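Local coordinates for protein transmembrane oligosaccharyl transferase (Archaeoglobus fulgidus, PDB 3WAJ) that is a membrane-embedded oligosaccharyl transferase of the STT3/AglB family, with a helical transmembrane region of the GT-C class, at residues L143-S155 and Q424-A436. Sequence-based numbering, arbitrary orientation.
Sequences LIAIVPGQFLQRS and QNRFAYYFAAVSA. With SO4 (sulfate ion), chain C.
Arg-154 and Tyr-429 meet with guanidinium and ring planes 49° apart: Arg-154 NH1 comes 3.7 Å from Tyr-429 CE2, which lies at the edge of the guanidinium. One face of that guanidinium takes Gln-150 CD, offset toward the rim. Phe-151 CG, anti to its backbone nitrogen (chi1 171°), carries the ring beside Ala-432, whose CB meets it obliquely, 3.4 Å from Phe-151 CG. Phe-151 CB packs on Tyr-429 CB. Gln-150 reaches the backbone at Tyr-429, where its OE1 accepts a weak hydrogen bond from Tyr-429 N (3.3 Å, 142°), though the placement of this amide is doubtful. Farther along, Ile-144 CD1 touches Ala-432 CB and Ala-436 CB; the small alanine side chains are consistent with the close approach of helix 134-144 (Leu-143 CA to Ala-436 CA 5.4 Å). A sulfate ion, probably from the crystallisation liquor, accepts at O3 from Arg-426 NH1 (3.0 Å) and also bonds His-81 and His-162. Tyr-429 OH is hydrogen-bonded to Glu-166, and its ring meets His-163, a zinc ligand. Joining helices 134-144 and 150-153 to helix 429-446 in the GT-C-type membrane part, the contact thus passes from apolar to polar beside the zinc site, where Arg-426 binds the sulfate and Arg-154, its side chain about 5 Å from the zinc ion, probably adds positive charge.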
loop_
_atom_site.group_PDB
_atom_site.type_symbol
_atom_site.label_atom_id
_atom_site.label_comp_id
_atom_site.label_asym_id
_atom_site.label_seq_id
_atom_site.Cartn_x
_atom_site.Cartn_y
_atom_site.Cartn_z
ATOM N N LEU A 143 -9.952 -9.246 -24.363
ATOM C CA LEU A 143 -8.566 -9.126 -23.928
ATOM C C LEU A 143 -8.431 -8.463 -22.561
ATOM O O LEU A 143 -7.590 -8.865 -21.753
ATOM C CB LEU A 143 -7.736 -8.389 -24.978
ATOM C CG LEU A 143 -7.483 -9.215 -26.239
ATOM C CD1 LEU A 143 -6.602 -8.452 -27.198
ATOM C CD2 LEU A 143 -6.844 -10.542 -25.865
ATOM N N ILE A 144 -9.264 -7.460 -22.294
ATOM C CA ILE A 144 -9.215 -6.772 -21.004
ATOM C C ILE A 144 -9.736 -7.695 -19.905
ATOM O O ILE A 144 -9.348 -7.574 -18.743
ATOM C CB ILE A 144 -9.998 -5.428 -21.030
ATOM C CG1 ILE A 144 -9.594 -4.529 -19.849
ATOM C CG2 ILE A 144 -11.514 -5.661 -21.097
ATOM C CD1 ILE A 144 -8.135 -4.079 -19.882
ATOM N N ALA A 145 -10.593 -8.638 -20.289
ATOM C CA ALA A 145 -11.147 -9.597 -19.342
ATOM C C ALA A 145 -10.100 -10.602 -18.849
ATOM O O ALA A 145 -10.310 -11.274 -17.844
ATOM C CB ALA A 145 -12.349 -10.317 -19.945
ATOM N N ILE A 146 -8.974 -10.697 -19.550
ATOM C CA ILE A 146 -7.945 -11.678 -19.195
ATOM C C ILE A 146 -6.531 -11.121 -18.999
ATOM O O ILE A 146 -5.626 -11.867 -18.660
ATOM C CB ILE A 146 -7.869 -12.834 -20.229
ATOM C CG1 ILE A 146 -7.806 -12.281 -21.655
ATOM C CG2 ILE A 146 -9.065 -13.741 -20.103
ATOM C CD1 ILE A 146 -6.735 -12.903 -22.506
ATOM N N VAL A 147 -6.319 -9.831 -19.231
ATOM C CA VAL A 147 -4.974 -9.276 -19.044
ATOM C C VAL A 147 -4.582 -9.544 -17.577
ATOM O O VAL A 147 -5.440 -9.524 -16.689
ATOM C CB VAL A 147 -4.848 -7.850 -19.642
ATOM C CG1 VAL A 147 -5.982 -6.951 -19.152
ATOM C CG2 VAL A 147 -3.490 -7.244 -19.326
ATOM N N PRO A 148 -3.343 -9.592 -17.215
ATOM C CA PRO A 148 -2.893 -10.028 -15.882
ATOM C C PRO A 148 -2.205 -8.782 -15.331
ATOM O O PRO A 148 -2.525 -7.662 -15.744
ATOM C CB PRO A 148 -1.866 -11.155 -16.006
ATOM C CG PRO A 148 -1.232 -10.889 -17.363
ATOM C CD PRO A 148 -2.390 -10.418 -18.238
ATOM N N GLY A 149 -1.264 -8.982 -14.409
ATOM C CA GLY A 149 -0.508 -7.883 -13.832
ATOM C C GLY A 149 -1.261 -7.103 -12.763
ATOM O O GLY A 149 -2.236 -7.597 -12.169
ATOM N N GLN A 150 -0.801 -5.877 -12.521
ATOM C CA GLN A 150 -1.408 -5.004 -11.531
ATOM C C GLN A 150 -2.892 -4.810 -11.762
ATOM O O GLN A 150 -3.673 -4.787 -10.812
ATOM C CB GLN A 150 -0.746 -3.642 -11.566
ATOM C CG GLN A 150 0.252 -3.391 -10.483
ATOM C CD GLN A 150 0.910 -2.053 -10.678
ATOM O OE1 GLN A 150 0.278 -1.100 -11.138
ATOM N NE2 GLN A 150 2.196 -1.979 -10.373
ATOM N N PHE A 151 -3.272 -4.651 -13.024
ATOM C CA PHE A 151 -4.651 -4.347 -13.364
ATOM C C PHE A 151 -5.577 -5.429 -12.859
ATOM O O PHE A 151 -6.659 -5.133 -12.376
ATOM C CB PHE A 151 -4.812 -4.179 -14.866
ATOM C CG PHE A 151 -6.238 -4.065 -15.312
ATOM C CD1 PHE A 151 -6.886 -2.836 -15.317
ATOM C CD2 PHE A 151 -6.930 -5.185 -15.767
ATOM C CE1 PHE A 151 -8.224 -2.722 -15.740
ATOM C CE2 PHE A 151 -8.264 -5.084 -16.205
ATOM C CZ PHE A 151 -8.909 -3.851 -16.190
ATOM N N LEU A 152 -5.149 -6.683 -12.971
ATOM C CA LEU A 152 -5.922 -7.809 -12.445
ATOM C C LEU A 152 -5.823 -7.923 -10.919
ATOM O O LEU A 152 -6.842 -8.101 -10.236
ATOM C CB LEU A 152 -5.469 -9.123 -13.097
ATOM C CG LEU A 152 -6.123 -10.403 -12.575
ATOM C CD1 LEU A 152 -7.586 -10.504 -13.026
ATOM C CD2 LEU A 152 -5.333 -11.621 -13.013
ATOM N N GLN A 153 -4.605 -7.828 -10.386
ATOM C CA GLN A 153 -4.400 -7.997 -8.947
ATOM C C GLN A 153 -5.224 -7.009 -8.121
ATOM O O GLN A 153 -5.703 -7.345 -7.047
ATOM C CB GLN A 153 -2.916 -7.911 -8.599
ATOM C CG GLN A 153 -2.144 -9.177 -8.947
ATOM C CD GLN A 153 -0.642 -8.948 -8.976
ATOM O OE1 GLN A 153 -0.165 -7.835 -8.724
ATOM N NE2 GLN A 153 0.111 -9.998 -9.294
ATOM N N ARG A 154 -5.411 -5.805 -8.654
ATOM C CA ARG A 154 -6.190 -4.757 -7.995
ATOM C C ARG A 154 -7.661 -4.719 -8.415
ATOM O O ARG A 154 -8.357 -3.731 -8.198
ATOM C CB ARG A 154 -5.513 -3.414 -8.247
ATOM C CG ARG A 154 -4.221 -3.329 -7.479
ATOM C CD ARG A 154 -3.411 -2.148 -7.807
ATOM N NE ARG A 154 -2.145 -2.263 -7.091
ATOM C CZ ARG A 154 -1.205 -1.324 -7.047
ATOM N NH1 ARG A 154 -1.375 -0.174 -7.689
ATOM N NH2 ARG A 154 -0.094 -1.544 -6.353
ATOM N N SER A 155 -8.131 -5.829 -8.975
ATOM C CA SER A 155 -9.440 -5.894 -9.610
ATOM C C SER A 155 -10.098 -7.214 -9.224
ATOM O O SER A 155 -11.148 -7.610 -9.733
ATOM C CB SER A 155 -9.239 -5.819 -11.116
ATOM O OG SER A 155 -10.437 -5.510 -11.768
ATOM N N GLN A 424 7.653 3.825 -13.621
ATOM C CA GLN A 424 6.829 3.958 -12.420
ATOM C C GLN A 424 5.942 2.734 -12.234
ATOM O O GLN A 424 4.803 2.717 -12.704
ATOM C CB GLN A 424 5.939 5.198 -12.518
ATOM C CG GLN A 424 6.671 6.507 -12.374
ATOM C CD GLN A 424 6.108 7.359 -11.251
ATOM O OE1 GLN A 424 6.255 7.026 -10.069
ATOM N NE2 GLN A 424 5.452 8.460 -11.612
ATOM N N ASN A 425 6.456 1.720 -11.544
ATOM C CA ASN A 425 5.717 0.475 -11.364
ATOM C C ASN A 425 4.325 0.641 -10.745
ATOM O O ASN A 425 3.460 -0.212 -10.940
ATOM C CB ASN A 425 6.536 -0.547 -10.562
ATOM C CG ASN A 425 7.597 -1.228 -11.399
ATOM O OD1 ASN A 425 7.284 -1.994 -12.312
ATOM N ND2 ASN A 425 8.861 -0.967 -11.083
ATOM N N ARG A 426 4.094 1.734 -10.018
ATOM C CA ARG A 426 2.826 1.883 -9.295
ATOM C C ARG A 426 1.639 2.260 -10.193
ATOM O O ARG A 426 0.490 2.240 -9.744
ATOM C CB ARG A 426 2.966 2.856 -8.113
ATOM C CG ARG A 426 3.058 4.329 -8.487
ATOM C CD ARG A 426 3.240 5.196 -7.243
ATOM N NE ARG A 426 2.326 6.339 -7.229
ATOM C CZ ARG A 426 1.250 6.440 -6.449
ATOM N NH1 ARG A 426 0.947 5.470 -5.596
ATOM N NH2 ARG A 426 0.478 7.516 -6.515
ATOM N N PHE A 427 1.929 2.578 -11.455
ATOM C CA PHE A 427 0.906 2.982 -12.423
ATOM C C PHE A 427 0.793 2.020 -13.603
ATOM O O PHE A 427 0.205 2.363 -14.630
ATOM C CB PHE A 427 1.193 4.393 -12.953
ATOM C CG PHE A 427 1.009 5.474 -11.929
ATOM C CD1 PHE A 427 -0.226 5.662 -11.317
ATOM C CD2 PHE A 427 2.063 6.313 -11.586
ATOM C CE1 PHE A 427 -0.411 6.669 -10.362
ATOM C CE2 PHE A 427 1.896 7.321 -10.639
ATOM C CZ PHE A 427 0.652 7.498 -10.020
ATOM N N ALA A 428 1.355 0.821 -13.455
ATOM C CA ALA A 428 1.328 -0.185 -14.514
ATOM C C ALA A 428 -0.087 -0.477 -15.010
ATOM O O ALA A 428 -0.288 -0.690 -16.211
ATOM C CB ALA A 428 2.007 -1.457 -14.053
ATOM N N TYR A 429 -1.059 -0.474 -14.092
ATOM C CA TYR A 429 -2.446 -0.818 -14.429
ATOM C C TYR A 429 -3.043 0.050 -15.543
ATOM O O TYR A 429 -3.963 -0.367 -16.250
ATOM C CB TYR A 429 -3.345 -0.812 -13.187
ATOM C CG TYR A 429 -3.332 0.480 -12.404
ATOM C CD1 TYR A 429 -4.128 1.553 -12.777
ATOM C CD2 TYR A 429 -2.546 0.618 -11.275
ATOM C CE1 TYR A 429 -4.121 2.743 -12.058
ATOM C CE2 TYR A 429 -2.536 1.786 -10.557
ATOM C CZ TYR A 429 -3.321 2.852 -10.958
ATOM O OH TYR A 429 -3.310 4.024 -10.238
ATOM N N TYR A 430 -2.509 1.251 -15.714
ATOM C CA TYR A 430 -2.981 2.115 -16.785
ATOM C C TYR A 430 -2.632 1.591 -18.185
ATOM O O TYR A 430 -3.283 1.962 -19.171
ATOM C CB TYR A 430 -2.453 3.530 -16.582
ATOM C CG TYR A 430 -3.258 4.395 -15.621
ATOM C CD1 TYR A 430 -4.575 4.728 -15.894
ATOM C CD2 TYR A 430 -2.683 4.922 -14.487
ATOM C CE1 TYR A 430 -5.300 5.536 -15.051
ATOM C CE2 TYR A 430 -3.399 5.738 -13.631
ATOM C CZ TYR A 430 -4.708 6.042 -13.924
ATOM O OH TYR A 430 -5.436 6.854 -13.088
ATOM N N PHE A 431 -1.618 0.731 -18.281
ATOM C CA PHE A 431 -1.220 0.199 -19.588
ATOM C C PHE A 431 -2.152 -0.927 -20.027
ATOM O O PHE A 431 -2.234 -1.251 -21.213
ATOM C CB PHE A 431 0.245 -0.279 -19.581
ATOM C CG PHE A 431 1.258 0.839 -19.564
ATOM C CD1 PHE A 431 1.102 1.950 -20.383
ATOM C CD2 PHE A 431 2.366 0.781 -18.722
ATOM C CE1 PHE A 431 2.034 2.986 -20.366
ATOM C CE2 PHE A 431 3.303 1.813 -18.697
ATOM C CZ PHE A 431 3.135 2.915 -19.519
ATOM N N ALA A 432 -2.862 -1.508 -19.061
ATOM C CA ALA A 432 -3.742 -2.640 -19.326
ATOM C C ALA A 432 -4.725 -2.359 -20.472
ATOM O O ALA A 432 -4.741 -3.070 -21.475
ATOM C CB ALA A 432 -4.485 -3.024 -18.069
ATOM N N ALA A 433 -5.537 -1.316 -20.321
ATOM C CA ALA A 433 -6.466 -0.925 -21.374
ATOM C C ALA A 433 -5.734 -0.622 -22.671
ATOM O O ALA A 433 -6.260 -0.896 -23.744
ATOM C CB ALA A 433 -7.290 0.272 -20.952
ATOM N N VAL A 434 -4.533 -0.049 -22.575
ATOM C CA VAL A 434 -3.755 0.254 -23.773
ATOM C C VAL A 434 -3.376 -1.019 -24.505
ATOM O O VAL A 434 -3.605 -1.140 -25.709
ATOM C CB VAL A 434 -2.456 1.025 -23.475
ATOM C CG1 VAL A 434 -1.632 1.165 -24.758
ATOM C CG2 VAL A 434 -2.748 2.382 -22.887
ATOM N N SER A 435 -2.797 -1.966 -23.777
ATOM C CA SER A 435 -2.330 -3.207 -24.393
ATOM C C SER A 435 -3.487 -4.060 -24.919
ATOM O O SER A 435 -3.294 -4.884 -25.814
ATOM C CB SER A 435 -1.475 -4.013 -23.422
ATOM O OG SER A 435 -2.284 -4.865 -22.640
ATOM N N ALA A 436 -4.690 -3.849 -24.380
ATOM C CA ALA A 436 -5.875 -4.591 -24.832
ATOM C C ALA A 436 -6.522 -4.030 -26.116
ATOM O O ALA A 436 -7.092 -4.781 -26.915
ATOM C CB ALA A 436 -6.900 -4.674 -23.719
HETATM S S SO4 C . -2.928 6.393 -4.228
HETATM O O1 SO4 C . -3.573 5.877 -3.014
HETATM O O2 SO4 C . -2.397 7.727 -3.929
HETATM O O3 SO4 C . -1.844 5.484 -4.604
HETATM O O4 SO4 C . -3.861 6.499 -5.356
#